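Long-range contacts in apical membrane antigen 1-like protein, soluble form (Toxoplasma gondii, PDB 3ZLE), which probably takes part in host-cell invasion by the sporozoite stage of the parasite, as a paralogue of the moving-junction protein AMA1: residues A[234-239]-A[324-329]; A[251-256]-A[332-337]; A[302-307]-A[317-322]. All blocks are in the same frame, centred on the assembly; numbering follows the deposited sequence.

Interaction 1 of 3, residues A[234-239]-A[324-329]; sequences GQCVPF and PDCFAP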
# COMPACT_ATOMS: atom_id res chain seq x y z
N GLY A 234 -18.82 -19.83 -15.99
CA GLY A 234 -18.15 -21.03 -15.48
C GLY A 234 -16.63 -21.09 -15.64
O GLY A 234 -16.05 -22.17 -15.52
N GLN A 235 -15.99 -19.92 -15.61
CA GLN A 235 -14.57 -19.75 -15.98
C GLN A 235 -14.17 -18.46 -15.25
O GLN A 235 -15.02 -17.58 -15.08
CB GLN A 235 -14.49 -19.59 -17.51
CG GLN A 235 -13.50 -18.59 -18.01
CD GLN A 235 -13.46 -18.55 -19.53
OE1 GLN A 235 -14.43 -18.87 -20.21
NE2 GLN A 235 -12.33 -18.18 -20.06
N CYS A 236 -12.97 -18.42 -14.66
CA CYS A 236 -12.28 -17.15 -14.38
C CYS A 236 -11.74 -16.45 -15.62
O CYS A 236 -10.82 -16.93 -16.26
CB CYS A 236 -11.10 -17.36 -13.42
SG CYS A 236 -10.57 -15.79 -12.62
N VAL A 237 -12.25 -15.26 -15.93
CA VAL A 237 -11.66 -14.54 -17.01
C VAL A 237 -10.81 -13.39 -16.53
O VAL A 237 -11.32 -12.47 -15.92
CB VAL A 237 -12.68 -14.13 -18.12
CG1 VAL A 237 -13.97 -14.90 -18.00
CG2 VAL A 237 -12.92 -12.64 -18.11
N PRO A 238 -9.51 -13.45 -16.84
CA PRO A 238 -8.56 -12.51 -16.24
C PRO A 238 -8.76 -11.15 -16.83
O PRO A 238 -9.13 -11.03 -17.98
CB PRO A 238 -7.15 -13.08 -16.65
CG PRO A 238 -7.42 -14.07 -17.74
CD PRO A 238 -8.84 -14.56 -17.58
N PHE A 239 -8.40 -10.13 -16.07
CA PHE A 239 -8.31 -8.78 -16.59
C PHE A 239 -7.11 -8.63 -17.51
O PHE A 239 -5.99 -9.03 -17.16
CB PHE A 239 -8.19 -7.80 -15.43
CG PHE A 239 -9.40 -7.77 -14.56
CD1 PHE A 239 -9.52 -8.63 -13.49
CD2 PHE A 239 -10.41 -6.86 -14.81
CE1 PHE A 239 -10.67 -8.65 -12.72
CE2 PHE A 239 -11.58 -6.91 -14.09
CZ PHE A 239 -11.70 -7.79 -13.02
N PRO A 324 -11.52 -8.03 -7.90
CA PRO A 324 -11.50 -9.30 -8.61
C PRO A 324 -12.08 -10.37 -7.69
O PRO A 324 -12.06 -10.18 -6.48
CB PRO A 324 -9.99 -9.54 -8.86
CG PRO A 324 -9.32 -8.82 -7.76
CD PRO A 324 -10.23 -7.70 -7.30
N ASP A 325 -12.62 -11.44 -8.25
CA ASP A 325 -13.26 -12.48 -7.43
C ASP A 325 -12.81 -13.88 -7.83
O ASP A 325 -13.34 -14.86 -7.36
CB ASP A 325 -14.80 -12.35 -7.51
CG ASP A 325 -15.34 -12.52 -8.92
OD1 ASP A 325 -14.59 -12.98 -9.80
OD2 ASP A 325 -16.57 -12.30 -9.13
N CYS A 326 -11.79 -13.98 -8.65
CA CYS A 326 -11.16 -15.28 -8.83
C CYS A 326 -9.76 -15.07 -9.35
O CYS A 326 -9.33 -13.91 -9.64
CB CYS A 326 -11.96 -16.15 -9.82
SG CYS A 326 -12.25 -15.29 -11.39
N PHE A 327 -9.01 -16.17 -9.37
CA PHE A 327 -7.70 -16.22 -9.96
C PHE A 327 -7.71 -17.20 -11.10
O PHE A 327 -8.20 -18.33 -10.96
CB PHE A 327 -6.69 -16.71 -8.93
CG PHE A 327 -6.24 -15.65 -8.01
CD1 PHE A 327 -5.30 -14.72 -8.44
CD2 PHE A 327 -6.83 -15.49 -6.76
CE1 PHE A 327 -4.89 -13.71 -7.60
CE2 PHE A 327 -6.42 -14.48 -5.91
CZ PHE A 327 -5.45 -13.61 -6.32
N ALA A 328 -7.10 -16.80 -12.21
CA ALA A 328 -6.82 -17.75 -13.29
C ALA A 328 -5.38 -18.28 -13.15
O ALA A 328 -4.43 -17.52 -13.34
CB ALA A 328 -6.97 -17.01 -14.64
N PRO A 329 -5.20 -19.56 -12.82
CA PRO A 329 -3.76 -19.96 -12.67
C PRO A 329 -3.08 -20.04 -14.04
O PRO A 329 -3.58 -20.73 -14.95
CB PRO A 329 -3.84 -21.37 -12.01
CG PRO A 329 -5.19 -21.88 -12.40
CD PRO A 329 -6.13 -20.69 -12.55
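Cys236 and Cys326 meet in a disulfide whose SG atoms lie 2.1 Å apart, the two halves twisted by 88° about the S-S bond. Here the contact is dense. Cys326 places SG between its own backbone N and carbonyl carbon (chi1 54°), and the SG of Cys236 rests against the opposing backbone, 3.5 Å from the carbonyl C of Phe327 and 3.6 Å from the N of Ala328. CB of Ala328 points toward the other segment and lies 4.3 Å from SG of Cys236.

Away from the sulfurs the packing slackens. Pro238, partly exposed, brings CD to 4.3 Å from CB of Ala328, while at the other end CE1 of Phe239 comes within 4.0 Å of CB of Pro324, the two side chains crossing at about a right angle. No hydrogen bond joins the segments; each strand bonds instead to strand 226-232, and Asp325 and Cys326 form a classic beta bulge opposite Gly229. The strand axes run 84° apart. This is a worked case of a disulfide between the two edge strands of a small, twisted antiparallel sheet, tying them across the middle one.

Interaction 2 of 3, residues A[251-256]-A[332-337]; sequences TNKEEC and GAVAYT
Lys253 lays the first carbons of its side chain against the hydroxyl end of Tyr336, and these van der Waals contacts of aliphatic carbons with a hydroxyl oxygen are the closest of the interface. CG of Lys253 stands 3.1 Å from OH of Tyr336, a tight approach, and CB of Lys253 sits at the edge of the ring, in its plane. The backbone O of Lys253 comes 3.5 Å from CE2 of Tyr336, oblique to the ring. The lysine turns CG between its backbone N and carbonyl carbon (chi1 68°), then runs on extended, crossing both Tyr336 and Val334 at about a right angle; its CD reaches 4.0 Å from CG2 of Val334. Within the strand, CG1 of Val334 lies 3.5 Å above one face of the Tyr336 ring, toward its rim.

A sulfur-aromatic contact adds to this. SG of Cys256 lies 4.2 Å from CD2 of Tyr336, and its line to the ring centre leans 64° from the ring normal, so the approach is oblique. The ring also meets that of Trp257.

No hydrogen bond spans the two segments; those within them lie at the helix start. Asn252 is the N-cap: its OD1 accepts from N of Glu255 at 3.3 Å, the donor lying nearly along the C=O axis. Just ahead, OG1 of Thr251 donates to OE1 of Glu255 over 3.1 Å, on the syn side but 35° out of the carboxylate plane. The charged end of Lys253 runs on to a salt bridge with Glu344.

What results is a capped helix packed on one face of an antiparallel sheet, over strands 333-337 and 303-308, with the Cys256-Cys317 disulfide tying the helix to strand 315-320 of that sheet.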
# COMPACT_ATOMS: atom_id res chain seq x y z
N THR A 251 9.07 -3.70 -18.65
CA THR A 251 10.32 -4.40 -18.93
C THR A 251 10.43 -5.63 -18.06
O THR A 251 10.88 -6.68 -18.51
CB THR A 251 11.54 -3.52 -18.66
OG1 THR A 251 11.28 -2.18 -19.10
CG2 THR A 251 12.78 -4.09 -19.38
N ASN A 252 9.98 -5.50 -16.81
CA ASN A 252 9.97 -6.63 -15.89
C ASN A 252 8.97 -6.43 -14.77
O ASN A 252 8.43 -5.35 -14.58
CB ASN A 252 11.37 -6.88 -15.32
CG ASN A 252 11.95 -5.66 -14.65
OD1 ASN A 252 11.28 -5.01 -13.85
ND2 ASN A 252 13.14 -5.27 -15.06
N LYS A 253 8.66 -7.51 -14.07
CA LYS A 253 7.50 -7.57 -13.22
C LYS A 253 7.58 -6.57 -12.05
O LYS A 253 6.61 -5.88 -11.76
CB LYS A 253 7.30 -9.01 -12.75
CG LYS A 253 8.37 -9.55 -11.80
CD LYS A 253 8.24 -11.07 -11.74
CE LYS A 253 9.29 -11.76 -10.89
NZ LYS A 253 8.89 -13.21 -10.78
N GLU A 254 8.79 -6.28 -11.62
CA GLU A 254 8.98 -5.33 -10.54
C GLU A 254 8.58 -3.90 -10.97
O GLU A 254 8.12 -3.07 -10.15
CB GLU A 254 10.44 -5.35 -10.09
CG GLU A 254 10.87 -4.05 -9.39
CD GLU A 254 12.30 -4.11 -8.84
OE1 GLU A 254 12.84 -5.23 -8.58
OE2 GLU A 254 12.88 -3.00 -8.65
N GLU A 255 8.81 -3.60 -12.25
CA GLU A 255 8.42 -2.33 -12.80
C GLU A 255 6.89 -2.26 -12.76
O GLU A 255 6.33 -1.26 -12.36
CB GLU A 255 8.96 -2.18 -14.25
CG GLU A 255 8.37 -1.03 -15.08
CD GLU A 255 9.14 -0.77 -16.39
OE1 GLU A 255 10.37 -0.99 -16.42
OE2 GLU A 255 8.53 -0.35 -17.38
N CYS A 256 6.22 -3.36 -13.08
CA CYS A 256 4.77 -3.42 -12.97
C CYS A 256 4.31 -3.19 -11.52
O CYS A 256 3.35 -2.49 -11.27
CB CYS A 256 4.22 -4.75 -13.49
SG CYS A 256 2.41 -4.89 -13.52
N GLY A 332 3.99 -18.47 -14.89
CA GLY A 332 4.74 -17.28 -15.27
C GLY A 332 4.08 -15.93 -15.08
O GLY A 332 4.78 -14.95 -15.08
N ALA A 333 2.75 -15.86 -14.91
CA ALA A 333 2.09 -14.54 -14.64
C ALA A 333 2.23 -14.11 -13.16
O ALA A 333 2.43 -14.96 -12.30
CB ALA A 333 0.60 -14.61 -15.01
N VAL A 334 2.08 -12.82 -12.87
CA VAL A 334 2.07 -12.35 -11.45
C VAL A 334 0.93 -11.35 -11.17
O VAL A 334 0.60 -10.50 -12.02
CB VAL A 334 3.42 -11.74 -11.02
CG1 VAL A 334 3.43 -11.47 -9.49
CG2 VAL A 334 4.57 -12.70 -11.37
N ALA A 335 0.28 -11.48 -10.02
CA ALA A 335 -0.77 -10.53 -9.66
C ALA A 335 -0.34 -9.64 -8.53
O ALA A 335 -0.01 -10.12 -7.43
CB ALA A 335 -2.07 -11.22 -9.35
N TYR A 336 -0.33 -8.34 -8.79
CA TYR A 336 0.22 -7.37 -7.87
C TYR A 336 -0.90 -6.44 -7.32
O TYR A 336 -1.90 -6.16 -8.02
CB TYR A 336 1.23 -6.50 -8.64
CG TYR A 336 2.53 -7.19 -8.95
CD1 TYR A 336 3.41 -7.54 -7.91
CD2 TYR A 336 2.91 -7.48 -10.26
CE1 TYR A 336 4.62 -8.08 -8.16
CE2 TYR A 336 4.16 -8.05 -10.54
CZ TYR A 336 5.01 -8.34 -9.47
OH TYR A 336 6.22 -8.95 -9.67
N THR A 337 -0.67 -5.81 -6.18
CA THR A 337 -1.52 -4.63 -5.84
C THR A 337 -0.72 -3.43 -5.46
O THR A 337 0.45 -3.52 -5.05
CB THR A 337 -2.52 -4.91 -4.73
OG1 THR A 337 -1.84 -4.95 -3.49
CG2 THR A 337 -3.27 -6.21 -4.96

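Interaction 3 of 3, residues A[302-307]-A[317-322]; sequences NWANFY and CAIFDQ
Trp303 sets its CB over the face of the Phe320 ring in a CH-pi contact, 27° off the normal, offset toward the rim and nearest CZ (3.2 Å). The side chains cross at about a right angle, yet the ring planes differ by a mere 16°: the indole's five-membered ring is slid so far, centroids 5.3 Å apart, that it barely overlaps the phenyl. In Phe320, chi1 63° puts CG between the backbone N and the carbonyl carbon; the far end of the ring, CZ and CE1, comes nearer strand 303-307. The carbonyl O of Gln322 sits 3.5 Å above one indole face, toward its rim, with CB of Asn302 over the opposite one.

The amide of Asn305 approaches the phenyl obliquely, ND2 4.0 Å from CE1. Tyr307 turns its ring edge to Ala318, CE1 to CB 4.0 Å. On the other side of the sheet, CB of Ala304 meets CG1 of Ile319 at 3.8 Å.

Three backbone hydrogen bonds pair these antiparallel hairpin strands, with a classic bulge where Asn302 and Trp303 face Phe320. Buried Trp303 and Asn305 thus pack against Phe320 while backbone carbonyls (Phe22 for NE1; Phe228 and Phe239 for ND2) satisfy their N-H groups and fix how they are turned.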
# COMPACT_ATOMS: atom_id res chain seq x y z
N ASN A 302 -6.19 -0.32 -8.39
CA ASN A 302 -5.27 -0.70 -7.31
C ASN A 302 -4.62 -2.07 -7.60
O ASN A 302 -3.76 -2.51 -6.83
CB ASN A 302 -6.01 -0.82 -5.96
CG ASN A 302 -6.85 0.37 -5.62
OD1 ASN A 302 -6.41 1.53 -5.77
ND2 ASN A 302 -7.98 0.12 -4.99
N TRP A 303 -5.16 -2.79 -8.58
CA TRP A 303 -4.68 -4.11 -8.95
C TRP A 303 -3.99 -4.09 -10.30
O TRP A 303 -4.36 -3.30 -11.15
CB TRP A 303 -5.83 -5.09 -9.01
CG TRP A 303 -6.72 -5.10 -7.75
CD1 TRP A 303 -6.68 -6.01 -6.74
CD2 TRP A 303 -7.86 -4.24 -7.48
NE1 TRP A 303 -7.66 -5.72 -5.79
CE2 TRP A 303 -8.39 -4.63 -6.23
CE3 TRP A 303 -8.39 -3.11 -8.11
CZ2 TRP A 303 -9.48 -3.96 -5.62
CZ3 TRP A 303 -9.45 -2.44 -7.50
CH2 TRP A 303 -10.01 -2.89 -6.28
N ALA A 304 -2.96 -4.94 -10.47
CA ALA A 304 -2.26 -5.07 -11.73
C ALA A 304 -2.02 -6.54 -12.07
O ALA A 304 -1.60 -7.31 -11.23
CB ALA A 304 -0.92 -4.32 -11.70
N ASN A 305 -2.33 -6.92 -13.31
CA ASN A 305 -1.95 -8.22 -13.83
C ASN A 305 -0.70 -8.11 -14.67
O ASN A 305 -0.65 -7.31 -15.63
CB ASN A 305 -3.09 -8.80 -14.65
CG ASN A 305 -4.11 -9.48 -13.79
OD1 ASN A 305 -3.82 -9.86 -12.64
ND2 ASN A 305 -5.29 -9.67 -14.33
N PHE A 306 0.32 -8.88 -14.32
CA PHE A 306 1.54 -8.93 -15.12
C PHE A 306 1.63 -10.24 -15.93
O PHE A 306 1.72 -11.33 -15.37
CB PHE A 306 2.77 -8.81 -14.24
CG PHE A 306 4.06 -9.01 -14.99
CD1 PHE A 306 4.66 -7.95 -15.67
CD2 PHE A 306 4.60 -10.27 -15.12
CE1 PHE A 306 5.86 -8.13 -16.30
CE2 PHE A 306 5.80 -10.46 -15.80
CZ PHE A 306 6.45 -9.39 -16.36
N TYR A 307 1.56 -10.13 -17.26
CA TYR A 307 1.61 -11.35 -18.07
C TYR A 307 2.26 -11.19 -19.42
O TYR A 307 2.55 -10.07 -19.86
CB TYR A 307 0.21 -11.95 -18.23
CG TYR A 307 -0.75 -11.04 -18.95
CD1 TYR A 307 -1.31 -9.95 -18.32
CD2 TYR A 307 -1.00 -11.22 -20.31
CE1 TYR A 307 -2.17 -9.11 -18.99
CE2 TYR A 307 -1.87 -10.40 -20.99
CZ TYR A 307 -2.45 -9.34 -20.32
OH TYR A 307 -3.31 -8.52 -21.01
N CYS A 317 1.82 -4.89 -18.22
CA CYS A 317 1.25 -4.53 -16.92
C CYS A 317 -0.16 -3.97 -17.10
O CYS A 317 -0.33 -2.81 -17.52
CB CYS A 317 2.09 -3.46 -16.29
SG CYS A 317 1.71 -3.14 -14.56
N ALA A 318 -1.16 -4.80 -16.88
CA ALA A 318 -2.57 -4.40 -17.09
C ALA A 318 -3.19 -4.00 -15.77
O ALA A 318 -3.55 -4.85 -14.94
CB ALA A 318 -3.38 -5.54 -17.70
N ILE A 319 -3.30 -2.70 -15.57
CA ILE A 319 -3.81 -2.16 -14.33
C ILE A 319 -5.32 -1.93 -14.39
O ILE A 319 -5.83 -1.29 -15.30
CB ILE A 319 -3.14 -0.86 -14.02
CG1 ILE A 319 -1.67 -1.11 -13.65
CG2 ILE A 319 -3.93 -0.05 -13.01
CD1 ILE A 319 -0.81 0.14 -13.76
N PHE A 320 -6.04 -2.43 -13.41
CA PHE A 320 -7.49 -2.35 -13.51
C PHE A 320 -8.09 -1.86 -12.21
O PHE A 320 -7.41 -1.81 -11.19
CB PHE A 320 -8.08 -3.69 -13.92
CG PHE A 320 -7.83 -4.80 -12.91
CD1 PHE A 320 -6.64 -5.55 -12.95
CD2 PHE A 320 -8.82 -5.18 -12.01
CE1 PHE A 320 -6.45 -6.61 -12.10
CE2 PHE A 320 -8.61 -6.20 -11.10
CZ PHE A 320 -7.40 -6.91 -11.13
N ASP A 321 -9.37 -1.56 -12.25
CA ASP A 321 -10.02 -0.92 -11.10
C ASP A 321 -11.28 -1.60 -10.65
O ASP A 321 -12.07 -0.99 -9.94
CB ASP A 321 -10.32 0.55 -11.39
CG ASP A 321 -11.40 0.73 -12.43
OD1 ASP A 321 -11.96 -0.26 -12.93
OD2 ASP A 321 -11.64 1.88 -12.81
N GLN A 322 -11.38 -2.91 -10.90
CA GLN A 322 -12.46 -3.72 -10.32
C GLN A 322 -11.97 -4.67 -9.24
O GLN A 322 -10.91 -5.27 -9.35
CB GLN A 322 -13.14 -4.53 -11.41
CG GLN A 322 -13.72 -3.68 -12.53
CD GLN A 322 -15.21 -3.85 -12.65
OE1 GLN A 322 -15.72 -4.98 -12.70
NE2 GLN A 322 -15.94 -2.74 -12.65

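In the fold
Along the chain the six segments run 234-239, 251-256, 302-307, 317-322, 324-329, 332-337, so interactions 1 and 2 interlock while interaction 3 is nested inside both. Interactions 2 and 3 lie closest, with centres about 9 Å apart, and share a four-stranded sheet in which strands 303-308 and 333-337 are neighbours. Interaction 1 belongs to a separate three-stranded sheet, its centre about 13 Å from interaction 3 and about 17 Å from interaction 2. Phe239 bridges the two sheets by stacking on Phe320, and Phe327 packs on Ala335. Cys236-Cys326 lies within interaction 1, and Cys256-Cys317 joins interaction 2 to interaction 3; both covalently link segments far apart in sequence.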